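Local atomic coordinates of GDSL-like protein (Roseburia intestinalis L1-82, PDB entry 6HFZ), a protein that removes acetyl groups from acetylated beta-mannans such as galactoglucomannan, acting as a two-domain esterase of a commensal gut bacterium. Residues T120-V125 / R160-P165; T83-V88 / T114-E119. All coordinates share one frame; numbering follows the deposited sequence. Where two conformers were deposited one is given.

Contact 1 (T120-V125 / R160-P165)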
ATOM      1  N   THR A 120      11.258  -1.002   0.374  1.00 19.45           N
ATOM      2  CA  THR A 120       9.974  -1.697   0.530  1.00 20.66           C
ATOM      3  C   THR A 120       9.237  -1.758  -0.819  1.00 19.25           C
ATOM      4  O   THR A 120       8.650  -2.791  -1.170  1.00 19.15           O
ATOM      5  CB  THR A 120       9.111  -1.151   1.670  1.00 18.25           C
ATOM      6  OG1 THR A 120       8.725   0.191   1.336  1.00 17.13           O
ATOM      7  CG2 THR A 120       9.820  -1.125   3.008  1.00 20.95           C
ATOM      8  N   TYR A 121       9.172  -0.648  -1.559  1.00 17.99           N
ATOM      9  CA  TYR A 121       8.531  -0.643  -2.887  1.00 20.11           C
ATOM     10  C   TYR A 121       9.210  -1.613  -3.863  1.00 20.59           C
ATOM     11  O   TYR A 121       8.524  -2.279  -4.640  1.00 19.78           O
ATOM     12  CB  TYR A 121       8.563   0.780  -3.407  1.00 21.65           C
ATOM     13  CG  TYR A 121       7.683   1.155  -4.553  1.00 19.94           C
ATOM     14  CD1 TYR A 121       6.388   1.574  -4.317  1.00 18.95           C
ATOM     15  CD2 TYR A 121       8.215   1.303  -5.831  1.00 20.29           C
ATOM     16  CE1 TYR A 121       5.610   2.081  -5.333  1.00 19.55           C
ATOM     17  CE2 TYR A 121       7.442   1.800  -6.859  1.00 18.99           C
ATOM     18  CZ  TYR A 121       6.136   2.188  -6.603  1.00 19.94           C
ATOM     19  OH  TYR A 121       5.360   2.762  -7.578  1.00 21.26           O
ATOM     20  N   GLU A 122      10.553  -1.711  -3.817  1.00 20.60           N
ATOM     21  CA  GLU A 122      11.242  -2.669  -4.666  1.00 20.61           C
ATOM     22  C   GLU A 122      10.790  -4.109  -4.335  1.00 20.40           C
ATOM     23  O   GLU A 122      10.501  -4.887  -5.267  1.00 19.73           O
ATOM     24  CB  GLU A 122      12.768  -2.559  -4.581  1.00 21.53           C
ATOM     25  CG  GLU A 122      13.417  -3.581  -5.488  1.00 23.41           C
ATOM     26  CD  GLU A 122      14.885  -3.346  -5.796  1.00 24.56           C
ATOM     27  OE1 GLU A 122      15.287  -3.577  -6.983  1.00 25.21           O
ATOM     28  OE2 GLU A 122      15.586  -2.888  -4.914  1.00 26.31           O
ATOM     29  N   GLY A 123      10.716  -4.454  -3.040  1.00 19.91           N
ATOM     30  CA  GLY A 123      10.205  -5.746  -2.616  1.00 21.51           C
ATOM     31  C   GLY A 123       8.815  -6.011  -3.141  1.00 19.46           C
ATOM     32  O   GLY A 123       8.540  -7.094  -3.631  1.00 20.65           O
ATOM     33  N   LEU A 124       7.927  -4.998  -3.047  1.00 18.74           N
ATOM     34  CA  LEU A 124       6.560  -5.150  -3.534  1.00 19.07           C
ATOM     35  C   LEU A 124       6.546  -5.383  -5.044  1.00 19.45           C
ATOM     36  O   LEU A 124       5.847  -6.339  -5.559  1.00 21.38           O
ATOM     37  CB  LEU A 124       5.752  -3.898  -3.171  1.00 21.17           C
ATOM     38  CG  LEU A 124       4.358  -3.870  -3.802  1.00 18.79           C
ATOM     39  CD1 LEU A 124       3.478  -5.031  -3.312  1.00 20.49           C
ATOM     40  CD2 LEU A 124       3.677  -2.521  -3.545  1.00 19.74           C
ATOM     41  N   VAL A 125       7.268  -4.539  -5.792  1.00 19.57           N
ATOM     42  CA  VAL A 125       7.304  -4.646  -7.248  1.00 19.51           C
ATOM     43  C   VAL A 125       7.832  -6.040  -7.669  1.00 21.28           C
ATOM     44  O   VAL A 125       7.267  -6.695  -8.572  1.00 21.01           O
ATOM     45  CB  VAL A 125       8.094  -3.485  -7.895  1.00 20.36           C
ATOM     46  CG1 VAL A 125       8.395  -3.740  -9.367  1.00 23.27           C
ATOM     47  CG2 VAL A 125       7.403  -2.146  -7.708  1.00 21.52           C
ATOM     48  N   ARG A 160      12.281   2.530 -13.532  1.00 22.61           N
ATOM     49  CA  ARG A 160      13.261   2.513 -14.643  1.00 23.44           C
ATOM     50  C   ARG A 160      14.085   1.217 -14.527  1.00 23.99           C
ATOM     51  O   ARG A 160      14.406   0.575 -15.566  1.00 22.15           O
ATOM     52  CB  ARG A 160      14.096   3.800 -14.595  1.00 23.28           C
ATOM     53  CG  ARG A 160      13.352   5.039 -15.079  1.00 23.13           C
ATOM     54  CD  ARG A 160      14.221   6.281 -15.153  1.00 22.47           C
ATOM     55  NE  ARG A 160      14.828   6.624 -13.893  1.00 22.75           N
ATOM     56  CZ  ARG A 160      14.267   7.404 -12.977  1.00 22.64           C
ATOM     57  NH1 ARG A 160      13.038   7.892 -13.145  1.00 23.14           N
ATOM     58  NH2 ARG A 160      14.994   7.735 -11.935  1.00 20.87           N
ATOM     59  N   HIS A 161      14.360   0.797 -13.284  1.00 23.25           N
ATOM     60  CA  HIS A 161      15.170  -0.432 -13.023  1.00 22.43           C
ATOM     61  C   HIS A 161      14.481  -1.654 -13.657  1.00 23.12           C
ATOM     62  O   HIS A 161      15.163  -2.521 -14.233  1.00 23.62           O
ATOM     63  CB  HIS A 161      15.454  -0.669 -11.541  1.00 23.12           C
ATOM     64  CG  HIS A 161      16.530  -1.689 -11.295  1.00 25.44           C
ATOM     65  ND1 HIS A 161      17.838  -1.445 -11.630  1.00 25.86           N
ATOM     66  CD2 HIS A 161      16.490  -2.940 -10.769  1.00 26.51           C
ATOM     67  CE1 HIS A 161      18.577  -2.507 -11.331  1.00 27.75           C
ATOM     68  NE2 HIS A 161      17.779  -3.435 -10.772  1.00 26.37           N
ATOM     69  N   TYR A 162      13.149  -1.725 -13.585  1.00 21.04           N
ATOM     70  CA  TYR A 162      12.384  -2.941 -14.052  1.00 22.37           C
ATOM     71  C   TYR A 162      11.729  -2.695 -15.402  1.00 23.49           C
ATOM     72  O   TYR A 162      11.003  -3.574 -15.851  1.00 23.64           O
ATOM     73  CB  TYR A 162      11.373  -3.405 -12.994  1.00 22.58           C
ATOM     74  CG  TYR A 162      12.099  -3.900 -11.775  1.00 22.64           C
ATOM     75  CD1 TYR A 162      12.645  -5.167 -11.789  1.00 24.37           C
ATOM     76  CD2 TYR A 162      12.347  -3.094 -10.673  1.00 23.59           C
ATOM     77  CE1 TYR A 162      13.392  -5.647 -10.729  1.00 23.39           C
ATOM     78  CE2 TYR A 162      13.071  -3.577  -9.590  1.00 23.34           C
ATOM     79  CZ  TYR A 162      13.604  -4.858  -9.626  1.00 24.19           C
ATOM     80  OH  TYR A 162      14.380  -5.340  -8.598  1.00 26.03           O
ATOM     81  N   ASN A 163      11.933  -1.503 -16.004  1.00 25.50           N
ATOM     82  CA  ASN A 163      11.303  -1.139 -17.285  1.00 25.32           C
ATOM     83  C   ASN A 163       9.778  -1.196 -17.180  1.00 25.11           C
ATOM     84  O   ASN A 163       9.092  -1.738 -18.077  1.00 22.76           O
ATOM     85  CB  ASN A 163      11.884  -2.003 -18.403  1.00 28.83           C
ATOM     86  CG  ASN A 163      13.300  -1.578 -18.731  1.00 32.41           C
ATOM     87  OD1 ASN A 163      13.504  -0.490 -19.257  1.00 37.36           O
ATOM     88  ND2 ASN A 163      14.289  -2.394 -18.408  1.00 37.27           N
ATOM     89  N   LEU A 164       9.232  -0.605 -16.099  1.00 23.67           N
ATOM     90  CA  LEU A 164       7.800  -0.569 -15.908  1.00 20.61           C
ATOM     91  C   LEU A 164       7.212   0.738 -16.377  1.00 19.84           C
ATOM     92  O   LEU A 164       7.767   1.804 -16.123  1.00 21.57           O
ATOM     93  CB  LEU A 164       7.439  -0.787 -14.439  1.00 22.45           C
ATOM     94  CG  LEU A 164       7.844  -2.133 -13.849  1.00 22.75           C
ATOM     95  CD1 LEU A 164       7.511  -2.178 -12.360  1.00 25.32           C
ATOM     96  CD2 LEU A 164       7.157  -3.253 -14.567  1.00 22.99           C
ATOM     97  N   PRO A 165       6.042   0.674 -17.029  1.00 20.67           N
ATOM     98  CA  PRO A 165       5.298   1.892 -17.355  1.00 20.96           C
ATOM     99  C   PRO A 165       4.856   2.613 -16.082  1.00 22.30           C
ATOM    100  O   PRO A 165       4.519   1.953 -15.097  1.00 19.00           O
ATOM    101  CB  PRO A 165       4.108   1.418 -18.185  1.00 24.23           C
ATOM    102  CG  PRO A 165       3.996  -0.074 -17.937  1.00 26.25           C
ATOM    103  CD  PRO A 165       5.367  -0.544 -17.482  1.00 22.65           C
TER

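Contact 2 (T83-V88 / T114-E119)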
ATOM      1  N   THR A  83       1.217   1.957   3.433  1.00 19.80           N
ATOM      2  CA  THR A  83       2.381   2.166   2.548  1.00 20.25           C
ATOM      3  C   THR A  83       2.703   0.894   1.790  1.00 18.58           C
ATOM      4  O   THR A  83       2.098  -0.178   2.054  1.00 20.82           O
ATOM      5  CB  THR A  83       3.608   2.571   3.398  1.00 19.45           C
ATOM      6  OG1 THR A  83       4.029   1.471   4.211  1.00 19.84           O
ATOM      7  CG2 THR A  83       3.316   3.764   4.280  1.00 21.25           C
ATOM      8  N   SER A  84       3.762   0.958   0.968  1.00 17.38           N
ATOM      9  CA  SER A  84       4.267  -0.189   0.244  1.00 17.09           C
ATOM     10  C   SER A  84       4.868  -1.208   1.216  1.00 19.14           C
ATOM     11  O   SER A  84       4.977  -2.381   0.862  1.00 19.92           O
ATOM     12  CB  SER A  84       5.275   0.213  -0.801  1.00 18.16           C
ATOM     13  OG  SER A  84       6.446   0.767  -0.212  1.00 18.68           O
ATOM     14  N   GLN A  85       5.250  -0.770   2.429  1.00 20.08           N
ATOM     15  CA  GLN A  85       5.765  -1.733   3.458  1.00 19.17           C
ATOM     16  C   GLN A  85       4.624  -2.681   3.885  1.00 21.09           C
ATOM     17  O   GLN A  85       4.829  -3.889   3.966  1.00 21.23           O
ATOM     18  CB  GLN A  85       6.423  -0.980   4.617  1.00 20.62           C
ATOM     19  CG  GLN A  85       7.081  -1.880   5.655  1.00 19.76           C
ATOM     20  CD  GLN A  85       7.880  -1.043   6.623  1.00 21.32           C
ATOM     21  OE1 GLN A  85       7.854   0.187   6.578  1.00 23.65           O
ATOM     22  NE2 GLN A  85       8.591  -1.690   7.543  1.00 21.78           N
ATOM     23  N   PHE A  86       3.415  -2.154   4.102  1.00 18.89           N
ATOM     24  CA  PHE A  86       2.275  -3.063   4.344  1.00 19.49           C
ATOM     25  C   PHE A  86       1.920  -3.814   3.053  1.00 19.69           C
ATOM     26  O   PHE A  86       1.642  -5.016   3.066  1.00 21.08           O
ATOM     27  CB  PHE A  86       1.120  -2.301   4.949  1.00 20.40           C
ATOM     28  CG  PHE A  86      -0.089  -3.132   5.318  1.00 18.98           C
ATOM     29  CD1 PHE A  86       0.028  -4.453   5.728  1.00 19.57           C
ATOM     30  CD2 PHE A  86      -1.344  -2.561   5.322  1.00 21.80           C
ATOM     31  CE1 PHE A  86      -1.086  -5.199   6.091  1.00 19.72           C
ATOM     32  CE2 PHE A  86      -2.456  -3.306   5.698  1.00 20.66           C
ATOM     33  CZ  PHE A  86      -2.320  -4.622   6.082  1.00 19.99           C
ATOM     34  N   GLY A  87       1.993  -3.110   1.904  1.00 20.76           N
ATOM     35  CA  GLY A  87       1.673  -3.735   0.605  1.00 19.61           C
ATOM     36  C   GLY A  87       2.414  -5.041   0.320  1.00 18.60           C
ATOM     37  O   GLY A  87       1.800  -6.030  -0.138  1.00 19.77           O
ATOM     38  N   VAL A  88       3.718  -5.055   0.522  1.00 16.75           N
ATOM     39  CA  VAL A  88       4.504  -6.279   0.234  1.00 18.06           C
ATOM     40  C   VAL A  88       4.106  -7.422   1.181  1.00 18.89           C
ATOM     41  O   VAL A  88       4.052  -8.595   0.733  1.00 23.47           O
ATOM     42  CB  VAL A  88       6.033  -6.022   0.196  1.00 18.53           C
ATOM     43  CG1 VAL A  88       6.522  -5.583   1.550  1.00 18.51           C
ATOM     44  CG2 VAL A  88       6.812  -7.224  -0.327  1.00 18.90           C
ATOM     45  N   THR A 114      12.124   8.165   0.697  1.00 21.99           N
ATOM     46  CA  THR A 114      13.298   7.802   1.461  1.00 23.57           C
ATOM     47  C   THR A 114      13.815   6.483   0.942  1.00 22.65           C
ATOM     48  O   THR A 114      13.067   5.726   0.340  1.00 21.27           O
ATOM     49  CB  THR A 114      13.020   7.694   2.975  1.00 23.08           C
ATOM     50  OG1 THR A 114      12.090   6.627   3.202  1.00 23.36           O
ATOM     51  CG2 THR A 114      12.569   9.007   3.581  1.00 24.74           C
ATOM     52  N   GLU A 115      15.068   6.158   1.301  1.00 21.98           N
ATOM     53  CA  GLU A 115      15.681   4.910   0.849  1.00 23.98           C
ATOM     54  C   GLU A 115      14.968   3.688   1.430  1.00 22.62           C
ATOM     55  O   GLU A 115      14.890   2.679   0.752  1.00 21.98           O
ATOM     56  CB  GLU A 115      17.168   4.905   1.189  1.00 29.17           C
ATOM     57  CG  GLU A 115      17.908   5.956   0.396  1.00 33.91           C
ATOM     58  CD  GLU A 115      18.809   5.427  -0.701  1.00 49.45           C
ATOM     59  OE1 GLU A 115      18.600   4.262  -1.165  1.00 53.90           O
ATOM     60  OE2 GLU A 115      19.742   6.177  -1.073  1.00 63.17           O
ATOM     61  N   HIS A 116      14.431   3.828   2.646  1.00 23.77           N
ATOM     62  CA  HIS A 116      13.622   2.789   3.300  1.00 22.33           C
ATOM     63  C   HIS A 116      12.441   2.387   2.401  1.00 19.39           C
ATOM     64  O   HIS A 116      12.248   1.203   2.147  1.00 19.96           O
ATOM     65  CB  HIS A 116      13.147   3.286   4.668  1.00 22.86           C
ATOM     66  CG  HIS A 116      12.153   2.385   5.307  1.00 23.14           C
ATOM     67  ND1 HIS A 116      12.503   1.168   5.878  1.00 24.20           N
ATOM     68  CD2 HIS A 116      10.807   2.483   5.418  1.00 24.37           C
ATOM     69  CE1 HIS A 116      11.407   0.568   6.307  1.00 23.68           C
ATOM     70  NE2 HIS A 116      10.361   1.359   6.053  1.00 25.27           N
ATOM     71  N   PHE A 117      11.646   3.372   1.956  1.00 19.10           N
ATOM     72  CA  PHE A 117      10.505   3.124   1.085  1.00 18.71           C
ATOM     73  C   PHE A 117      10.911   2.713  -0.333  1.00 19.23           C
ATOM     74  O   PHE A 117      10.183   1.957  -0.990  1.00 18.44           O
ATOM     75  CB  PHE A 117       9.514   4.299   1.186  1.00 19.72           C
ATOM     76  CG  PHE A 117       8.765   4.289   2.496  1.00 19.14           C
ATOM     77  CD1 PHE A 117       7.850   3.283   2.794  1.00 21.62           C
ATOM     78  CD2 PHE A 117       8.984   5.281   3.450  1.00 21.59           C
ATOM     79  CE1 PHE A 117       7.214   3.248   4.025  1.00 18.84           C
ATOM     80  CE2 PHE A 117       8.311   5.268   4.665  1.00 21.87           C
ATOM     81  CZ  PHE A 117       7.426   4.251   4.948  1.00 22.25           C
HETATM   82  N   MSE A 118      12.067   3.173  -0.824  0.50 18.80           N
HETATM   83  CA  MSE A 118      12.587   2.632  -2.075  0.50 19.59           C
HETATM   84  C   MSE A 118      12.747   1.116  -1.934  0.50 20.26           C
HETATM   85  O   MSE A 118      12.396   0.358  -2.845  0.50 20.77           O
HETATM   86  CB  MSE A 118      13.887   3.224  -2.616  0.50 18.97           C
HETATM   87  CG  MSE A 118      14.033   2.800  -4.050  0.50 21.01           C
HETATM   88 SE   MSE A 118      15.463   3.824  -4.948  0.50 25.79          SE
HETATM   89  CE  MSE A 118      16.676   3.981  -3.402  0.50 25.99           C
ATOM     90  N   GLU A 119      13.262   0.685  -0.782  1.00 20.47           N
ATOM     91  CA  GLU A 119      13.523  -0.732  -0.537  1.00 21.33           C
ATOM     92  C   GLU A 119      12.217  -1.530  -0.392  1.00 19.84           C
ATOM     93  O   GLU A 119      12.076  -2.591  -0.999  1.00 20.65           O
ATOM     94  CB  GLU A 119      14.428  -0.884   0.690  1.00 22.35           C
ATOM     95  CG  GLU A 119      14.947  -2.301   0.857  1.00 24.47           C
ATOM     96  CD  GLU A 119      15.923  -2.539   2.006  1.00 26.76           C
ATOM     97  OE1 GLU A 119      16.284  -1.574   2.723  1.00 30.88           O
ATOM     98  OE2 GLU A 119      16.300  -3.689   2.218  1.00 29.38           O
TER

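Contact 1 (T120-V125 / R160-P165)
Val125, on the helical segment 120-125, and Tyr162 bring their CA atoms to 8.7 Å, the nearest backbone approach of the two segments. Asn163 closes helix 152-161 in a Schellman motif with positive phi (59°), a conformation asparagine tolerates well, and the chain turns so that Leu164 follows Tyr162 toward the other helix. Glu122, with CG anti to its backbone N (chi1 -180°) and an extended chain, spans the gap and crosses Tyr162 at about a right angle. Tyr162 OH donates to Glu122 OE1 at 2.6 Å, meeting it on the anti side, 22° out of the carboxylate plane, and OE1 lies at the edge of the tyrosine ring, near its plane. A long acid suits this buried place because its oxygens have further partners: OE1 takes Leu230 N and OE2 bonds Thr231 OG1, while Arg126 NH1 also holds the tyrosine hydroxyl and may offset the negative charge. His161 lays CD2 over one face of the Tyr162 ring, 3.6 Å above its plane toward the rim, and its NE2 bonds Ala228 O. Beside this polar group, Val125 CG1 and Leu164 CD1 meet tip to tip at a tight 3.5 Å. The contact joins helix 115-129 to the end of helix 152-161 and the loop after it, with Ile158 packing on Glu122 and Val125, while Pro165 pairs through its backbone with Leu139 of strand 136-141.

Contact 2 (T83-V88 / T114-E119)
Gln85 and His116 make the polar link of this contact. His116 NE2 donates to Gln85 OE1 at 2.8 Å with an N-H...O angle of 159°; the oxygen lies close to the imidazole plane, whereas the donor stands well above the plane of the amide, 54° out of it. Glutamine suits the position because its long, extended chain carries a carbonyl to the histidine, and Gln85 NE2 bonds Thr334 OG1, so both ends of the amide have partners. His116 in turn bonds Glu337 OE2 through ND1. A ring that donates at NE2 beside a carboxylate at ND1 is consistent with a protonated, positively charged imidazole. Helices 84-96 and 115-129 run nearly parallel here: the axes of their short segments come to 10.1 Å, 23° from parallel, as expected of helices flanking the largely parallel sheet of an SGNH-hydrolase alpha/beta domain. Thr334 and Glu337 belong to the beta-rich second domain, so the polar link also ties the two domains together.

The packed part centres on Phe117, whose broad ring suits a place between two side chains. It points CE1 at the threonine, 3.7 Å from Thr83 CB, with Thr83 OG1 near the ring plane at its edge, and His116 CD2 covers one face, 3.6 Å above its centre. The threonine hydroxyl also caps helix 84-96 through a weak bond from Gln85 N. Contact is looser at Ser84, whose OG stays 4.2 Å from Phe117 CD1 and bonds Asp111 OD2 instead; Thr83, His116 and Phe117 all remain partly exposed to solvent.

How the contacts relate
The two contacts lie 11 Å apart between centres and share helix 115-129. Contact 2 uses its first turn against helix 84-96, and contact 1 its next turns against the end of helix 152-161 and the residues that follow it. Along the chain they come in series, contact 2 closing before contact 1 opens. They touch directly: Thr120 OG1 and Ser84 OG are 2.8 Å apart, probably hydrogen-bonded, and Val88 CG2 packs 3.7 Å from Leu124 N. Helix 115-129 therefore stands between two others within the SGNH-hydrolase (GDSL-like) domain. Contact 2 reaches the beta-rich second domain, while contact 1 meets the chain leading to it, consistent with this helix helping to join the two domains.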